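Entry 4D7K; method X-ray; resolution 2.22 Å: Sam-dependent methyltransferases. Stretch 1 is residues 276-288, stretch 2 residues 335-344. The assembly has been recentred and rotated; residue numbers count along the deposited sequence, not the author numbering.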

# COMPACT_ATOMS: atom_id res chain seq x y z
N ALA A 276 4.54 30.75 -38.38
CA ALA A 276 3.42 31.39 -37.70
C ALA A 276 3.79 31.69 -36.25
O ALA A 276 4.06 30.77 -35.47
CB ALA A 276 2.18 30.51 -37.75
N PRO A 277 3.82 32.98 -35.89
CA PRO A 277 4.27 33.45 -34.57
C PRO A 277 3.50 32.85 -33.39
O PRO A 277 4.04 32.81 -32.28
CB PRO A 277 4.05 34.97 -34.63
CG PRO A 277 3.14 35.19 -35.79
CD PRO A 277 3.45 34.11 -36.76
N GLU A 278 2.27 32.39 -33.61
CA GLU A 278 1.45 31.87 -32.51
C GLU A 278 1.42 30.34 -32.44
O GLU A 278 0.88 29.77 -31.50
CB GLU A 278 0.02 32.40 -32.61
CG GLU A 278 -0.10 33.88 -32.34
CD GLU A 278 -1.54 34.33 -32.19
OE1 GLU A 278 -2.41 33.45 -31.99
OE2 GLU A 278 -1.80 35.54 -32.28
N ALA A 279 2.01 29.68 -33.44
CA ALA A 279 2.07 28.23 -33.45
C ALA A 279 2.93 27.73 -32.29
O ALA A 279 4.00 28.28 -32.03
CB ALA A 279 2.61 27.72 -34.77
N ARG A 280 2.45 26.71 -31.59
CA ARG A 280 3.17 26.19 -30.43
C ARG A 280 3.39 24.69 -30.48
O ARG A 280 2.61 23.94 -31.07
CB ARG A 280 2.43 26.54 -29.14
CG ARG A 280 2.36 28.03 -28.82
CD ARG A 280 3.71 28.58 -28.40
NE ARG A 280 3.61 29.98 -28.01
CZ ARG A 280 3.82 31.01 -28.82
NH1 ARG A 280 4.14 30.81 -30.09
NH2 ARG A 280 3.71 32.25 -28.36
N LEU A 281 4.48 24.26 -29.85
CA LEU A 281 4.69 22.86 -29.51
C LEU A 281 4.44 22.71 -28.01
O LEU A 281 5.13 23.33 -27.21
CB LEU A 281 6.10 22.40 -29.88
CG LEU A 281 6.56 21.04 -29.33
CD1 LEU A 281 5.63 19.92 -29.79
CD2 LEU A 281 7.99 20.76 -29.76
N LEU A 282 3.44 21.91 -27.65
CA LEU A 282 3.10 21.71 -26.24
C LEU A 282 3.54 20.33 -25.78
O LEU A 282 3.02 19.32 -26.25
CB LEU A 282 1.60 21.89 -26.02
CG LEU A 282 0.94 23.11 -26.66
CD1 LEU A 282 -0.56 23.09 -26.41
CD2 LEU A 282 1.56 24.41 -26.16
N ILE A 283 4.51 20.29 -24.87
CA ILE A 283 4.98 19.01 -24.35
C ILE A 283 4.40 18.74 -22.97
O ILE A 283 4.61 19.49 -22.02
CB ILE A 283 6.52 18.96 -24.28
CG1 ILE A 283 7.12 19.26 -25.66
CG2 ILE A 283 6.98 17.59 -23.81
CD1 ILE A 283 8.63 19.15 -25.71
N LEU A 284 3.64 17.65 -22.87
CA LEU A 284 2.98 17.29 -21.63
C LEU A 284 3.82 16.24 -20.91
O LEU A 284 4.03 15.14 -21.42
CB LEU A 284 1.56 16.77 -21.91
CG LEU A 284 0.44 17.80 -22.13
CD1 LEU A 284 0.75 18.78 -23.25
CD2 LEU A 284 -0.87 17.08 -22.42
N ASP A 285 4.29 16.58 -19.71
CA ASP A 285 5.18 15.69 -18.98
C ASP A 285 5.29 16.13 -17.52
O ASP A 285 4.78 17.18 -17.13
CB ASP A 285 6.57 15.67 -19.63
CG ASP A 285 7.34 14.40 -19.31
OD1 ASP A 285 6.90 13.61 -18.44
OD2 ASP A 285 8.41 14.18 -19.93
N SER A 286 5.96 15.31 -16.72
CA SER A 286 6.36 15.71 -15.38
C SER A 286 7.77 16.27 -15.45
O SER A 286 8.67 15.65 -16.02
CB SER A 286 6.29 14.53 -14.41
OG SER A 286 6.66 14.92 -13.10
N VAL A 287 7.97 17.46 -14.89
CA VAL A 287 9.26 18.13 -15.00
C VAL A 287 10.00 18.12 -13.67
O VAL A 287 9.54 18.69 -12.68
CB VAL A 287 9.10 19.58 -15.50
CG1 VAL A 287 10.44 20.29 -15.56
CG2 VAL A 287 8.42 19.59 -16.86
N ILE A 288 11.15 17.45 -13.65
CA ILE A 288 11.99 17.36 -12.46
C ILE A 288 12.35 18.75 -11.95
O ILE A 288 12.88 19.57 -12.70
CB ILE A 288 13.28 16.57 -12.72
CG1 ILE A 288 12.96 15.15 -13.22
CG2 ILE A 288 14.15 16.52 -11.47
CD1 ILE A 288 12.31 14.28 -12.17
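Stretch 2 (335-344) DVWAVIECRG

The heart of this contact is Ile 283 against Ile 340, a hydrogen-bonded antiparallel pair whose CB atoms lie 3.9 Å apart. Both isoleucines are in the mt rotamer and rise from the same face of the sheet. Val 287 CG2 packs against that face, 3.8 Å from Ile 340 CD1, and at the other end Leu 281 CB meets Cys 342 CB at 4.1 Å. The other face is built from the alternate residues, with Leu 284 CD1 4.2 Å from Val 339 CG2 and Leu 282 CB 4.2 Å from Val 339 CG1, so one valine serves two leucines.

After the loop residues Asp 335 and Val 336, stretch 2 is extended and runs as a strand to Gly 344, antiparallel to strand 280-285; the axes cross at 159° and approach to 4.6 Å. The register sets the rule: every second pair is closed by two backbone hydrogen bonds. Ile 283 N gives to Ile 340 O at 2.9 Å and Ile 340 N returns to Ile 283 O at 2.8 Å; Leu 281 with Cys 342 and Asp 285 with Ala 338 repeat the motif. Between them, CA-H...O contacts such as Leu 282 CA to Ile 340 O, 3.4 Å, use the same carbonyls.

Past Asp 285 the pairing gives way to a looser join. The Trp 337 ring turns its edge to Ser 286, CE3 lying 3.6 Å from Ser 286 N, while a water accepts from Val 287 N (3.0 Å) and donates to Val 336 O (2.9 Å).

At the opposite end the edge is charged. Arg 280 NE forms a salt bridge with Glu 341 OE2 at 2.9 Å, and Arg 280 NH1 bonds back to Pro 277 O at 3.0 Å, tying the guanidinium to the preceding turn. Over one face of that guanidinium lies Arg 343 CG, 3.4 Å from Arg 280 NH1.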

# COMPACT_ATOMS: atom_id res chain seq x y z
N ASP A 335 -0.69 18.53 -9.56
CA ASP A 335 0.47 18.35 -8.70
C ASP A 335 1.49 17.38 -9.28
O ASP A 335 2.46 17.01 -8.61
CB ASP A 335 0.03 17.87 -7.32
CG ASP A 335 -0.76 18.93 -6.57
OD1 ASP A 335 -0.49 20.13 -6.78
OD2 ASP A 335 -1.64 18.55 -5.77
N VAL A 336 1.28 16.96 -10.52
CA VAL A 336 2.22 16.06 -11.16
C VAL A 336 2.70 16.60 -12.49
O VAL A 336 3.88 16.87 -12.69
CB VAL A 336 1.61 14.67 -11.41
CG1 VAL A 336 2.62 13.77 -12.09
CG2 VAL A 336 1.14 14.07 -10.10
N TRP A 337 1.75 16.75 -13.41
CA TRP A 337 2.06 17.05 -14.79
C TRP A 337 2.18 18.54 -15.06
O TRP A 337 1.79 19.37 -14.23
CB TRP A 337 0.99 16.43 -15.70
CG TRP A 337 0.68 15.02 -15.35
CD1 TRP A 337 -0.48 14.55 -14.80
CD2 TRP A 337 1.54 13.88 -15.51
NE1 TRP A 337 -0.40 13.19 -14.61
CE2 TRP A 337 0.83 12.75 -15.04
CE3 TRP A 337 2.83 13.70 -16.01
CZ2 TRP A 337 1.38 11.47 -15.04
CZ3 TRP A 337 3.38 12.43 -16.01
CH2 TRP A 337 2.65 11.33 -15.53
N ALA A 338 2.72 18.87 -16.22
CA ALA A 338 2.89 20.25 -16.62
C ALA A 338 2.77 20.37 -18.13
O ALA A 338 3.02 19.42 -18.86
CB ALA A 338 4.23 20.78 -16.14
N VAL A 339 2.38 21.55 -18.59
CA VAL A 339 2.38 21.81 -20.02
C VAL A 339 3.57 22.69 -20.38
O VAL A 339 3.61 23.87 -20.01
CB VAL A 339 1.08 22.48 -20.48
CG1 VAL A 339 1.17 22.84 -21.96
CG2 VAL A 339 -0.10 21.57 -20.23
N ILE A 340 4.54 22.11 -21.07
CA ILE A 340 5.69 22.86 -21.54
C ILE A 340 5.34 23.56 -22.85
O ILE A 340 5.21 22.92 -23.88
CB ILE A 340 6.92 21.95 -21.77
CG1 ILE A 340 7.23 21.14 -20.50
CG2 ILE A 340 8.13 22.77 -22.19
CD1 ILE A 340 8.42 20.21 -20.65
N GLU A 341 5.17 24.87 -22.79
CA GLU A 341 4.83 25.63 -23.99
C GLU A 341 6.09 26.07 -24.72
O GLU A 341 6.91 26.81 -24.18
CB GLU A 341 3.97 26.85 -23.63
CG GLU A 341 3.48 27.63 -24.83
CD GLU A 341 2.81 28.93 -24.44
OE1 GLU A 341 2.52 29.11 -23.24
OE2 GLU A 341 2.58 29.77 -25.34
N CYS A 342 6.25 25.60 -25.96
CA CYS A 342 7.45 25.88 -26.74
C CYS A 342 7.15 26.67 -28.00
O CYS A 342 6.13 26.46 -28.66
CB CYS A 342 8.16 24.58 -27.12
SG CYS A 342 8.59 23.53 -25.72
N ARG A 343 8.05 27.58 -28.34
CA ARG A 343 7.87 28.45 -29.50
C ARG A 343 9.05 28.31 -30.46
O ARG A 343 10.19 28.12 -30.03
CB ARG A 343 7.71 29.90 -29.05
CG ARG A 343 7.53 30.91 -30.16
CD ARG A 343 7.43 32.30 -29.57
NE ARG A 343 8.43 32.50 -28.53
CZ ARG A 343 8.36 33.44 -27.58
NH1 ARG A 343 7.33 34.27 -27.54
NH2 ARG A 343 9.33 33.53 -26.68
N GLY A 344 8.77 28.39 -31.75
CA GLY A 344 9.83 28.37 -32.75
C GLY A 344 10.59 29.68 -32.73
O GLY A 344 9.99 30.76 -32.76
O HOH W 1 5.63 18.89 -13.73